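Serine-threonine phosphatase 2C (Toxoplasma gondii, PDB 2I44) probably removes phosphate groups from phosphoserine and phosphothreonine of proteins as a metal-dependent PP2C-family phosphatase, and binds calcium ions in this crystal. Local coordinates at residues V76-S81 / Y117-N122; Y229-G234 / Q246-V251; A281-A284 / G288-P291; C172-V177 / G267-M272. All blocks are in the same frame, centred on the assembly; numbering follows the deposited sequence.

Interaction 1 of 4, residues V76-S81 / Y117-N122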
loop_
_atom_site.group_PDB
_atom_site.type_symbol
_atom_site.label_atom_id
_atom_site.label_comp_id
_atom_site.label_asym_id
_atom_site.label_seq_id
_atom_site.Cartn_x
_atom_site.Cartn_y
_atom_site.Cartn_z
ATOM N N VAL A 76 2.054 -11.606 3.632
ATOM C CA VAL A 76 3.305 -12.350 3.594
ATOM C C VAL A 76 3.050 -13.852 3.398
ATOM O O VAL A 76 3.667 -14.481 2.531
ATOM C CB VAL A 76 4.167 -12.071 4.854
ATOM C CG1 VAL A 76 5.374 -12.990 4.889
ATOM C CG2 VAL A 76 4.650 -10.623 4.821
ATOM N N PRO A 77 2.124 -14.443 4.175
ATOM C CA PRO A 77 1.868 -15.878 3.992
ATOM C C PRO A 77 1.416 -16.203 2.563
ATOM O O PRO A 77 1.900 -17.160 1.952
ATOM C CB PRO A 77 0.786 -16.167 5.028
ATOM C CG PRO A 77 1.131 -15.202 6.126
ATOM C CD PRO A 77 1.405 -13.932 5.355
ATOM N N GLN A 78 0.502 -15.405 2.024
ATOM C CA GLN A 78 0.023 -15.637 0.668
ATOM C C GLN A 78 1.137 -15.434 -0.357
ATOM O O GLN A 78 1.230 -16.165 -1.343
ATOM C CB GLN A 78 -1.144 -14.698 0.343
ATOM C CG GLN A 78 -2.468 -15.077 0.994
ATOM C CD GLN A 78 -3.010 -16.417 0.505
ATOM O OE1 GLN A 78 -2.556 -16.955 -0.504
ATOM N NE2 GLN A 78 -3.998 -16.950 1.214
ATOM N N LEU A 79 1.984 -14.436 -0.122
ATOM C CA LEU A 79 3.081 -14.150 -1.039
ATOM C C LEU A 79 4.011 -15.345 -1.198
ATOM O O LEU A 79 4.235 -15.821 -2.309
ATOM C CB LEU A 79 3.895 -12.947 -0.548
ATOM C CG LEU A 79 5.198 -12.677 -1.306
ATOM C CD1 LEU A 79 4.884 -12.318 -2.753
ATOM C CD2 LEU A 79 5.959 -11.543 -0.640
ATOM N N ILE A 80 4.542 -15.835 -0.085
ATOM C CA ILE A 80 5.474 -16.945 -0.138
ATOM C C ILE A 80 4.851 -18.308 -0.460
ATOM O O ILE A 80 5.573 -19.263 -0.727
ATOM C CB ILE A 80 6.302 -17.029 1.169
ATOM C CG1 ILE A 80 5.401 -17.353 2.353
ATOM C CG2 ILE A 80 7.018 -15.698 1.410
ATOM C CD1 ILE A 80 6.142 -17.363 3.680
ATOM N N SER A 81 3.525 -18.400 -0.440
ATOM C CA SER A 81 2.856 -19.653 -0.772
ATOM C C SER A 81 2.675 -19.703 -2.281
ATOM O O SER A 81 2.243 -20.707 -2.840
ATOM C CB SER A 81 1.485 -19.731 -0.099
ATOM O OG SER A 81 1.611 -19.741 1.311
ATOM N N TYR A 117 -1.835 -10.510 -4.092
ATOM C CA TYR A 117 -3.005 -9.649 -4.016
ATOM C C TYR A 117 -4.311 -10.409 -4.183
ATOM O O TYR A 117 -5.182 -10.352 -3.320
ATOM C CB TYR A 117 -2.907 -8.534 -5.060
ATOM C CG TYR A 117 -2.214 -7.298 -4.529
ATOM C CD1 TYR A 117 -2.916 -6.346 -3.785
ATOM C CD2 TYR A 117 -0.840 -7.111 -4.708
ATOM C CE1 TYR A 117 -2.265 -5.239 -3.231
ATOM C CE2 TYR A 117 -0.182 -6.010 -4.155
ATOM C CZ TYR A 117 -0.900 -5.079 -3.419
ATOM O OH TYR A 117 -0.254 -3.983 -2.887
ATOM N N LYS A 118 -4.440 -11.131 -5.287
ATOM C CA LYS A 118 -5.658 -11.878 -5.557
ATOM C C LYS A 118 -5.953 -12.969 -4.536
ATOM O O LYS A 118 -7.102 -13.144 -4.141
ATOM C CB LYS A 118 -5.604 -12.460 -6.969
ATOM C CG LYS A 118 -5.649 -11.387 -8.052
ATOM C CD LYS A 118 -5.279 -11.938 -9.412
ATOM C CE LYS A 118 -5.335 -10.862 -10.478
ATOM N NZ LYS A 118 -4.638 -11.279 -11.726
ATOM N N ASN A 119 -4.926 -13.688 -4.093
ATOM C CA ASN A 119 -5.138 -14.754 -3.115
ATOM C C ASN A 119 -5.428 -14.192 -1.731
ATOM O O ASN A 119 -6.262 -14.726 -0.991
ATOM C CB ASN A 119 -3.930 -15.696 -3.066
ATOM C CG ASN A 119 -3.780 -16.507 -4.338
ATOM O OD1 ASN A 119 -4.769 -16.806 -5.009
ATOM N ND2 ASN A 119 -2.549 -16.876 -4.670
ATOM N N ALA A 120 -4.747 -13.107 -1.378
ATOM C CA ALA A 120 -4.984 -12.496 -0.080
ATOM C C ALA A 120 -6.386 -11.905 -0.057
ATOM O O ALA A 120 -7.050 -11.913 0.977
ATOM C CB ALA A 120 -3.955 -11.419 0.193
ATOM N N ASP A 121 -6.852 -11.393 -1.191
ATOM C CA ASP A 121 -8.188 -10.813 -1.199
ATOM C C ASP A 121 -9.269 -11.881 -1.147
ATOM O O ASP A 121 -10.293 -11.693 -0.497
ATOM C CB ASP A 121 -8.420 -9.914 -2.414
ATOM C CG ASP A 121 -9.689 -9.084 -2.273
ATOM O OD1 ASP A 121 -9.830 -8.398 -1.233
ATOM O OD2 ASP A 121 -10.544 -9.120 -3.182
ATOM N N ASN A 122 -9.050 -12.999 -1.832
ATOM C CA ASN A 122 -10.043 -14.071 -1.812
ATOM C C ASN A 122 -10.222 -14.544 -0.378
ATOM O O ASN A 122 -11.343 -14.719 0.090
ATOM C CB ASN A 122 -9.612 -15.251 -2.696
ATOM C CG ASN A 122 -9.636 -14.911 -4.168
ATOM O OD1 ASN A 122 -10.352 -14.003 -4.596
ATOM N ND2 ASN A 122 -8.864 -15.650 -4.959
#
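The side-chain amides of Gln78 and Asn119 meet without stacking: their planes are 51° apart, and the two side chains cross at about a right angle. What faces the Gln78 carbonyl oxygen is the aliphatic root of the other residue, with OE1 of Gln78 3.2 Å from CB of Asn119 and CD of Gln78 3.8 Å from that same CB. The amide of Asn119 is more distant, its CG lying 4.0 Å from OE1 of Gln78. No hydrogen bond joins the two segments. The nitrogen end of Gln78 instead passes the backbone of 117-122, and its NE2 bonds to OE1 of Glu123, farther along the same helix.

This reach depends on a bend at chi2 (-64°), which lays the methylene CG of Gln78 against Ala120, 3.8 Å from CA and 4.0 Å from CB. A small residue at this point allows the backbones to come close, with the CA atoms of Gln78 and Ala120 6.0 Å apart. Just along the chain, OG of Ser81 donates to O of Pro77 at 2.7 Å.

The contact joins helices 66-80 and 98-130 in the helical layer over one sheet of the PP2C sandwich. Beneath it, Val76 and Leu79 rest on Phe55 of strand 53-62, Ala120 touches Phe233 of strand 233-234, and Leu79 also meets Trp85 of helix 83-92.

Interaction 2 of 4, residues Y229-G234 / Q246-V251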
loop_
_atom_site.group_PDB
_atom_site.type_symbol
_atom_site.label_atom_id
_atom_site.label_comp_id
_atom_site.label_asym_id
_atom_site.label_seq_id
_atom_site.Cartn_x
_atom_site.Cartn_y
_atom_site.Cartn_z
ATOM N N TYR A 229 -12.189 5.169 -4.031
ATOM C CA TYR A 229 -11.134 4.533 -4.809
ATOM C C TYR A 229 -11.767 3.281 -5.423
ATOM O O TYR A 229 -12.656 2.664 -4.824
ATOM C CB TYR A 229 -9.887 4.220 -3.964
ATOM C CG TYR A 229 -10.114 3.596 -2.613
ATOM C CD1 TYR A 229 -10.116 2.213 -2.455
ATOM C CD2 TYR A 229 -10.279 4.389 -1.479
ATOM C CE1 TYR A 229 -10.273 1.635 -1.194
ATOM C CE2 TYR A 229 -10.438 3.820 -0.220
ATOM C CZ TYR A 229 -10.432 2.443 -0.087
ATOM O OH TYR A 229 -10.574 1.867 1.150
ATOM N N SER A 230 -11.317 2.922 -6.619
ATOM C CA SER A 230 -11.890 1.801 -7.366
ATOM C C SER A 230 -11.257 0.408 -7.269
ATOM O O SER A 230 -11.720 -0.533 -7.926
ATOM C CB SER A 230 -11.985 2.212 -8.831
ATOM O OG SER A 230 -10.821 2.917 -9.201
ATOM N N ARG A 231 -10.194 0.279 -6.484
ATOM C CA ARG A 231 -9.537 -1.011 -6.293
ATOM C C ARG A 231 -9.180 -1.112 -4.820
ATOM O O ARG A 231 -8.784 -0.120 -4.206
ATOM C CB ARG A 231 -8.284 -1.129 -7.172
ATOM C CG ARG A 231 -8.572 -0.943 -8.655
ATOM C CD ARG A 231 -7.451 -1.478 -9.524
ATOM N NE ARG A 231 -7.571 -1.036 -10.909
ATOM C CZ ARG A 231 -6.744 -1.401 -11.884
ATOM N NH1 ARG A 231 -5.735 -2.226 -11.622
ATOM N NH2 ARG A 231 -6.910 -0.920 -13.114
ATOM N N ALA A 232 -9.338 -2.299 -4.249
ATOM C CA ALA A 232 -9.054 -2.474 -2.835
ATOM C C ALA A 232 -9.236 -3.894 -2.334
ATOM O O ALA A 232 -9.771 -4.765 -3.033
ATOM C CB ALA A 232 -9.955 -1.551 -2.029
ATOM N N PHE A 233 -8.764 -4.118 -1.114
ATOM C CA PHE A 233 -8.931 -5.402 -0.456
ATOM C C PHE A 233 -10.287 -5.280 0.241
ATOM O O PHE A 233 -10.645 -4.207 0.716
ATOM C CB PHE A 233 -7.871 -5.617 0.619
ATOM C CG PHE A 233 -6.559 -6.121 0.103
ATOM C CD1 PHE A 233 -6.487 -7.316 -0.602
ATOM C CD2 PHE A 233 -5.383 -5.430 0.375
ATOM C CE1 PHE A 233 -5.271 -7.819 -1.026
ATOM C CE2 PHE A 233 -4.151 -5.925 -0.045
ATOM C CZ PHE A 233 -4.095 -7.125 -0.748
ATOM N N GLY A 234 -11.044 -6.368 0.304
ATOM C CA GLY A 234 -12.326 -6.303 0.980
ATOM C C GLY A 234 -13.445 -5.724 0.136
ATOM O O GLY A 234 -13.528 -5.999 -1.056
ATOM N N GLN A 246 -7.232 -6.288 -8.630
ATOM C CA GLN A 246 -6.117 -6.351 -9.572
ATOM C C GLN A 246 -5.164 -5.208 -9.243
ATOM O O GLN A 246 -5.521 -4.044 -9.377
ATOM C CB GLN A 246 -6.638 -6.186 -11.005
ATOM C CG GLN A 246 -5.562 -6.040 -12.075
ATOM C CD GLN A 246 -4.657 -7.250 -12.147
ATOM O OE1 GLN A 246 -3.513 -7.217 -11.683
ATOM N NE2 GLN A 246 -5.169 -8.335 -12.715
ATOM N N PRO A 247 -3.944 -5.524 -8.788
ATOM C CA PRO A 247 -3.012 -4.441 -8.464
ATOM C C PRO A 247 -2.231 -3.979 -9.681
ATOM O O PRO A 247 -2.111 -4.711 -10.662
ATOM C CB PRO A 247 -2.093 -5.090 -7.441
ATOM C CG PRO A 247 -1.971 -6.496 -7.997
ATOM C CD PRO A 247 -3.411 -6.828 -8.341
ATOM N N ASP A 248 -1.733 -2.751 -9.640
ATOM C CA ASP A 248 -0.873 -2.288 -10.725
ATOM C C ASP A 248 0.476 -2.685 -10.145
ATOM O O ASP A 248 0.720 -2.481 -8.954
ATOM C CB ASP A 248 -0.949 -0.765 -10.926
ATOM C CG ASP A 248 -2.157 -0.345 -11.752
ATOM O OD1 ASP A 248 -2.367 -0.924 -12.838
ATOM O OD2 ASP A 248 -2.893 0.564 -11.327
ATOM N N VAL A 249 1.336 -3.286 -10.953
ATOM C CA VAL A 249 2.635 -3.712 -10.456
ATOM C C VAL A 249 3.749 -3.067 -11.258
ATOM O O VAL A 249 3.640 -2.917 -12.477
ATOM C CB VAL A 249 2.769 -5.253 -10.515
ATOM C CG1 VAL A 249 4.083 -5.692 -9.891
ATOM C CG2 VAL A 249 1.598 -5.902 -9.783
ATOM N N ARG A 250 4.812 -2.683 -10.559
ATOM C CA ARG A 250 5.973 -2.039 -11.166
ATOM C C ARG A 250 7.258 -2.508 -10.484
ATOM O O ARG A 250 7.404 -2.396 -9.265
ATOM C CB ARG A 250 5.848 -0.515 -11.044
ATOM C CG ARG A 250 7.055 0.274 -11.549
ATOM C CD ARG A 250 6.829 1.787 -11.435
ATOM N NE ARG A 250 7.975 2.562 -11.908
ATOM C CZ ARG A 250 8.047 3.893 -11.887
ATOM N NH1 ARG A 250 7.040 4.612 -11.413
ATOM N NH2 ARG A 250 9.133 4.510 -12.342
ATOM N N VAL A 251 8.184 -3.046 -11.275
ATOM C CA VAL A 251 9.455 -3.511 -10.744
ATOM C C VAL A 251 10.553 -2.504 -11.089
ATOM O O VAL A 251 10.792 -2.202 -12.255
ATOM C CB VAL A 251 9.853 -4.894 -11.324
ATOM C CG1 VAL A 251 11.195 -5.330 -10.745
ATOM C CG2 VAL A 251 8.780 -5.931 -11.008
#
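NH1 of Arg231 donates to the backbone carbonyl O of Gln246 at 2.9 Å, with an N-H...O angle of 152°. The bond ties together two chain segments leading into strands 233-234 and 248-253, both members of one antiparallel sheet of the PP2C beta sandwich. It is fairly straight at the donor but not aimed at a lone pair: NH1 sits above the carbonyl plane, 45° out of it. The oxygen itself lies near the guanidinium plane, at its edge.

Running extended from CG to NE, the arginine chain spans the gap and brings its aliphatic part along the same carbonyl, CD of Arg231 being 3.2 Å from O of Gln246. On the other segment, CG of Gln246 packs 3.8 Å from NH1 of Arg231.

Asp248 approaches differently, over a face of the guanidinium, with the carboxylate and guanidinium planes 41° apart. Its link to the arginine is therefore a long, purely electrostatic salt bridge to which no N-H points. The stronger polar partners lie outside the two segments: Glu186 takes NH2 of Arg231 in a salt bridge, and His179 NE2 hydrogen-bonds OD2 of Asp248. With Glu186 paired to NH2 and Asp248 over a face, the positive charge of the arginine is probably well stabilised. The separation from NH1 of Arg231 is 3.8 Å to OD1 of Asp248 and 4.0 Å to its OD2.

Interaction 3 of 4, residues A281-A284 / G288-P291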
loop_
_atom_site.group_PDB
_atom_site.type_symbol
_atom_site.label_atom_id
_atom_site.label_comp_id
_atom_site.label_asym_id
_atom_site.label_seq_id
_atom_site.Cartn_x
_atom_site.Cartn_y
_atom_site.Cartn_z
ATOM N N ALA A 281 11.964 13.558 5.241
ATOM C CA ALA A 281 12.539 12.280 5.638
ATOM C C ALA A 281 14.067 12.297 5.522
ATOM O O ALA A 281 14.760 11.802 6.403
ATOM C CB ALA A 281 11.963 11.158 4.775
HETATM N N MSE A 282 14.582 12.861 4.433
HETATM C CA MSE A 282 16.027 12.934 4.217
HETATM C C MSE A 282 16.697 13.790 5.284
HETATM O O MSE A 282 17.772 13.458 5.786
HETATM C CB MSE A 282 16.333 13.518 2.837
HETATM C CG MSE A 282 16.094 12.564 1.680
HETATM SE SE MSE A 282 17.189 10.985 1.811
HETATM C CE MSE A 282 18.612 11.493 0.574
ATOM N N GLN A 283 16.056 14.898 5.631
ATOM C CA GLN A 283 16.609 15.780 6.643
ATOM C C GLN A 283 16.586 15.132 8.017
ATOM O O GLN A 283 17.566 15.214 8.755
ATOM C CB GLN A 283 15.852 17.108 6.693
ATOM C CG GLN A 283 16.233 17.948 7.909
ATOM C CD GLN A 283 16.056 19.435 7.685
ATOM O OE1 GLN A 283 16.642 20.007 6.762
ATOM N NE2 GLN A 283 15.255 20.076 8.537
ATOM N N ALA A 284 15.473 14.488 8.361
ATOM C CA ALA A 284 15.356 13.841 9.660
ATOM C C ALA A 284 16.514 12.873 9.868
ATOM O O ALA A 284 17.180 12.890 10.906
ATOM C CB ALA A 284 14.031 13.101 9.763
ATOM N N GLY A 288 19.703 12.688 12.548
ATOM C CA GLY A 288 19.487 11.640 13.528
ATOM C C GLY A 288 18.094 11.553 14.122
ATOM O O GLY A 288 17.927 10.984 15.196
ATOM N N ARG A 289 17.094 12.111 13.446
ATOM C CA ARG A 289 15.717 12.051 13.945
ATOM C C ARG A 289 14.923 10.929 13.275
ATOM O O ARG A 289 15.308 10.435 12.223
ATOM C CB ARG A 289 15.010 13.399 13.733
ATOM C CG ARG A 289 15.518 14.490 14.668
ATOM C CD ARG A 289 14.824 15.834 14.478
ATOM N NE ARG A 289 15.164 16.470 13.207
ATOM C CZ ARG A 289 14.376 16.472 12.136
ATOM N NH1 ARG A 289 13.192 15.872 12.174
ATOM N NH2 ARG A 289 14.767 17.083 11.025
ATOM N N ASN A 290 13.825 10.520 13.897
ATOM C CA ASN A 290 12.976 9.460 13.348
ATOM C C ASN A 290 12.286 9.979 12.077
ATOM O O ASN A 290 11.330 10.742 12.147
ATOM C CB ASN A 290 11.922 9.064 14.376
ATOM C CG ASN A 290 11.143 7.840 13.964
ATOM O OD1 ASN A 290 10.849 7.644 12.785
ATOM N ND2 ASN A 290 10.788 7.012 14.942
ATOM N N PRO A 291 12.753 9.547 10.896
ATOM C CA PRO A 291 12.180 9.984 9.617
ATOM C C PRO A 291 10.667 9.808 9.497
ATOM O O PRO A 291 9.964 10.712 9.054
ATOM C CB PRO A 291 12.937 9.139 8.592
ATOM C CG PRO A 291 14.237 8.839 9.287
ATOM C CD PRO A 291 13.772 8.511 10.675
#
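Ala284 and Pro291 form the close-packed side of this contact, where the methyl CB of Ala284 lies 3.6 Å from CA of Pro291. One turn earlier, CB of Ala281 approaches CB of Pro291 at 4.4 Å, and O of Ala281 is 3.9 Å from that proline carbon. The three residues are buried: Pro291 also touches Thr317 and Phe319 of strand 313-320, while Ala281 meets Ile262 of strand 258-264.

The other side, built by the exposed residues Gln283 and Arg289, is looser. The arginine chain bends at chi3 and folds back over the helix end, laying one guanidinium face over CA of Ala284, which sits 3.4 Å above the plane and toward its rim. At the guanidinium edge, NH2 of Arg289 comes to 3.6 Å from CG of Gln283. This is packing against a methylene, and the Gln283 amide stands almost perpendicular to the guanidinium, at 89°. The charge is met instead by Glu287, whose OE1 forms a salt bridge with NH2 of Arg289.

Between the two sides the backbone closes on itself. N of Arg289 donates to O of Ala284 at 2.7 Å, with an N-H...O angle of 157°. Gly288, at positive phi, makes the reversal, and its own N bonds to the carbonyl of the residue after Ala284. Asn290 then caps the next helix, its OD1 accepting from N of Gln293. A Schellman motif ending helix 274-286 thus runs directly into the N-cap of helix 291-305.

Interaction 4 of 4, residues C172-V177 / G267-M272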
loop_
_atom_site.group_PDB
_atom_site.type_symbol
_atom_site.label_atom_id
_atom_site.label_comp_id
_atom_site.label_asym_id
_atom_site.label_seq_id
_atom_site.Cartn_x
_atom_site.Cartn_y
_atom_site.Cartn_z
ATOM N N CYS A 172 12.330 13.174 -7.060
ATOM C CA CYS A 172 11.250 12.651 -6.230
ATOM C C CYS A 172 9.978 12.404 -7.017
ATOM O O CYS A 172 9.461 13.311 -7.668
ATOM C CB CYS A 172 10.968 13.640 -5.100
ATOM S SG CYS A 172 12.429 14.001 -4.123
ATOM N N GLU A 173 9.459 11.184 -6.933
ATOM C CA GLU A 173 8.250 10.837 -7.666
ATOM C C GLU A 173 7.450 9.759 -6.940
ATOM O O GLU A 173 7.963 9.083 -6.050
ATOM C CB GLU A 173 8.626 10.309 -9.052
ATOM C CG GLU A 173 9.263 8.916 -9.014
ATOM C CD GLU A 173 9.412 8.285 -10.395
ATOM O OE1 GLU A 173 8.484 8.445 -11.217
ATOM O OE2 GLU A 173 10.443 7.617 -10.655
ATOM N N PHE A 174 6.188 9.611 -7.326
ATOM C CA PHE A 174 5.336 8.571 -6.765
ATOM C C PHE A 174 5.486 7.394 -7.722
ATOM O O PHE A 174 5.563 7.596 -8.931
ATOM C CB PHE A 174 3.869 9.016 -6.738
ATOM C CG PHE A 174 3.548 9.971 -5.636
ATOM C CD1 PHE A 174 3.779 9.622 -4.304
ATOM C CD2 PHE A 174 2.996 11.216 -5.917
ATOM C CE1 PHE A 174 3.460 10.497 -3.274
ATOM C CE2 PHE A 174 2.675 12.092 -4.897
ATOM C CZ PHE A 174 2.907 11.730 -3.572
ATOM N N LEU A 175 5.551 6.176 -7.193
ATOM C CA LEU A 175 5.674 5.001 -8.048
ATOM C C LEU A 175 4.294 4.408 -8.315
ATOM O O LEU A 175 4.151 3.440 -9.056
ATOM C CB LEU A 175 6.564 3.946 -7.384
ATOM C CG LEU A 175 8.015 4.361 -7.131
ATOM C CD1 LEU A 175 8.755 3.250 -6.381
ATOM C CD2 LEU A 175 8.698 4.664 -8.455
ATOM N N THR A 176 3.276 4.997 -7.702
ATOM C CA THR A 176 1.912 4.510 -7.867
ATOM C C THR A 176 0.941 5.638 -8.177
ATOM O O THR A 176 1.083 6.750 -7.676
ATOM C CB THR A 176 1.411 3.803 -6.579
ATOM O OG1 THR A 176 1.443 4.733 -5.485
ATOM C CG2 THR A 176 2.287 2.610 -6.247
ATOM N N VAL A 177 -0.048 5.331 -9.004
ATOM C CA VAL A 177 -1.086 6.282 -9.374
ATOM C C VAL A 177 -2.397 5.768 -8.757
ATOM O O VAL A 177 -2.745 4.603 -8.925
ATOM C CB VAL A 177 -1.226 6.369 -10.907
ATOM C CG1 VAL A 177 -2.424 7.235 -11.272
ATOM C CG2 VAL A 177 0.067 6.952 -11.510
ATOM N N GLY A 267 -3.388 9.932 4.429
ATOM C CA GLY A 267 -3.369 10.787 5.605
ATOM C C GLY A 267 -2.136 11.676 5.530
ATOM O O GLY A 267 -2.082 12.757 6.133
ATOM N N LEU A 268 -1.133 11.207 4.789
ATOM C CA LEU A 268 0.096 11.966 4.585
ATOM C C LEU A 268 0.081 12.700 3.241
ATOM O O LEU A 268 0.386 13.891 3.165
ATOM C CB LEU A 268 1.324 11.049 4.615
ATOM C CG LEU A 268 2.596 11.743 4.096
ATOM C CD1 LEU A 268 3.014 12.848 5.073
ATOM C CD2 LEU A 268 3.724 10.739 3.929
ATOM N N TRP A 269 -0.284 11.982 2.182
ATOM C CA TRP A 269 -0.278 12.541 0.835
ATOM C C TRP A 269 -1.315 13.620 0.526
ATOM O O TRP A 269 -1.090 14.455 -0.338
ATOM C CB TRP A 269 -0.380 11.399 -0.177
ATOM C CG TRP A 269 0.701 10.371 0.025
ATOM C CD1 TRP A 269 0.538 9.021 0.167
ATOM C CD2 TRP A 269 2.111 10.616 0.097
ATOM N NE1 TRP A 269 1.759 8.411 0.320
ATOM C CE2 TRP A 269 2.742 9.366 0.277
ATOM C CE3 TRP A 269 2.903 11.770 0.023
ATOM C CZ2 TRP A 269 4.134 9.234 0.386
ATOM C CZ3 TRP A 269 4.297 11.640 0.132
ATOM C CH2 TRP A 269 4.893 10.379 0.311
ATOM N N ASP A 270 -2.449 13.610 1.210
ATOM C CA ASP A 270 -3.432 14.649 0.941
ATOM C C ASP A 270 -2.846 16.003 1.339
ATOM O O ASP A 270 -3.299 17.047 0.878
ATOM C CB ASP A 270 -4.739 14.381 1.695
ATOM C CG ASP A 270 -5.545 13.242 1.079
ATOM O OD1 ASP A 270 -5.310 12.923 -0.113
ATOM O OD2 ASP A 270 -6.421 12.676 1.772
ATOM N N VAL A 271 -1.810 15.973 2.173
ATOM C CA VAL A 271 -1.165 17.201 2.616
ATOM C C VAL A 271 0.204 17.462 1.984
ATOM O O VAL A 271 0.472 18.568 1.499
ATOM C CB VAL A 271 -0.992 17.220 4.148
ATOM C CG1 VAL A 271 -0.377 18.535 4.575
ATOM C CG2 VAL A 271 -2.340 17.008 4.835
HETATM N N MSE A 272 1.059 16.445 1.978
HETATM C CA MSE A 272 2.418 16.577 1.445
HETATM C C MSE A 272 2.657 15.995 0.043
HETATM O O MSE A 272 2.106 14.957 -0.307
HETATM C CB MSE A 272 3.399 15.918 2.418
HETATM C CG MSE A 272 3.373 16.474 3.832
HETATM SE SE MSE A 272 4.006 18.303 3.875
HETATM C CE MSE A 272 2.869 18.992 5.288
#
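Phe174 drives an edge of its ring into one face of the Trp269 indole, a T-shaped pair with planes 86° apart and a centroid distance of 4.8 Å to the six-membered ring. CE1 is the leading atom, 3.4 Å above the indole plane and displaced toward its rim. CE1 of Phe174 lies 3.6 Å from CE3 of Trp269, and CZ of Phe174 is equally close to that atom, so a C-C edge of the phenyl ring, not a single corner, does the touching. With CG anti to the carbonyl carbon (chi1 -77°), the Phe174 ring is carried toward the indole.

The second shell holds the indole. CD2 of Leu268 packs on the opposite face, 3.7 Å from the plane, and O of Met272 lies in plane at an edge. NE1 of Trp269 hydrogen-bonds O of Arg159 and, weakly, O of Ala264. The backbone around Trp269 is held by O of Leu268, which accepts from N of Val271 at 3.2 Å and from N of Met272 at 2.9 Å.

Farther out, Ala161 of strand 159-166 touches both rings, while helix 274-286 adds Ala274 against Phe174 and Ala277 against Trp269. The Trp269 side chain is about 5 Å from that of Asp266, a calcium ligand together with Asp60 and Asp311.

Arg159 makes a cation-pi contact with Phe174; its charge would probably polarise the phenyl ring, making its edge hydrogens a little more positive and so better suited to the electron-rich indole face.

How the interactions relate
Along the chain, interaction 1 closes first; interaction 2 is nested within the loop closed by interaction 4, and interaction 3 follows. Interactions 1 and 2, with centres 13 Å apart, touch where helix 98-130 meets strand 233-234: OD1 of Asp121 probably hydrogen-bonds N of Gly234 at 2.8 Å. Interactions 2 and 4 touch where Arg250 of strand 248-253 packs on Leu175, just past the edge strand 169-174. Interactions 3 and 4, centres 18 Å apart, lie at the other sheet and its helices 266-269, 274-286 and 291-305. Interactions 1 and 3, 33 Å apart between centres, fall on opposite sides of the chain's centre. Together they sample both helical layers of the PP2C sandwich, with interaction 4 nearest the calcium site.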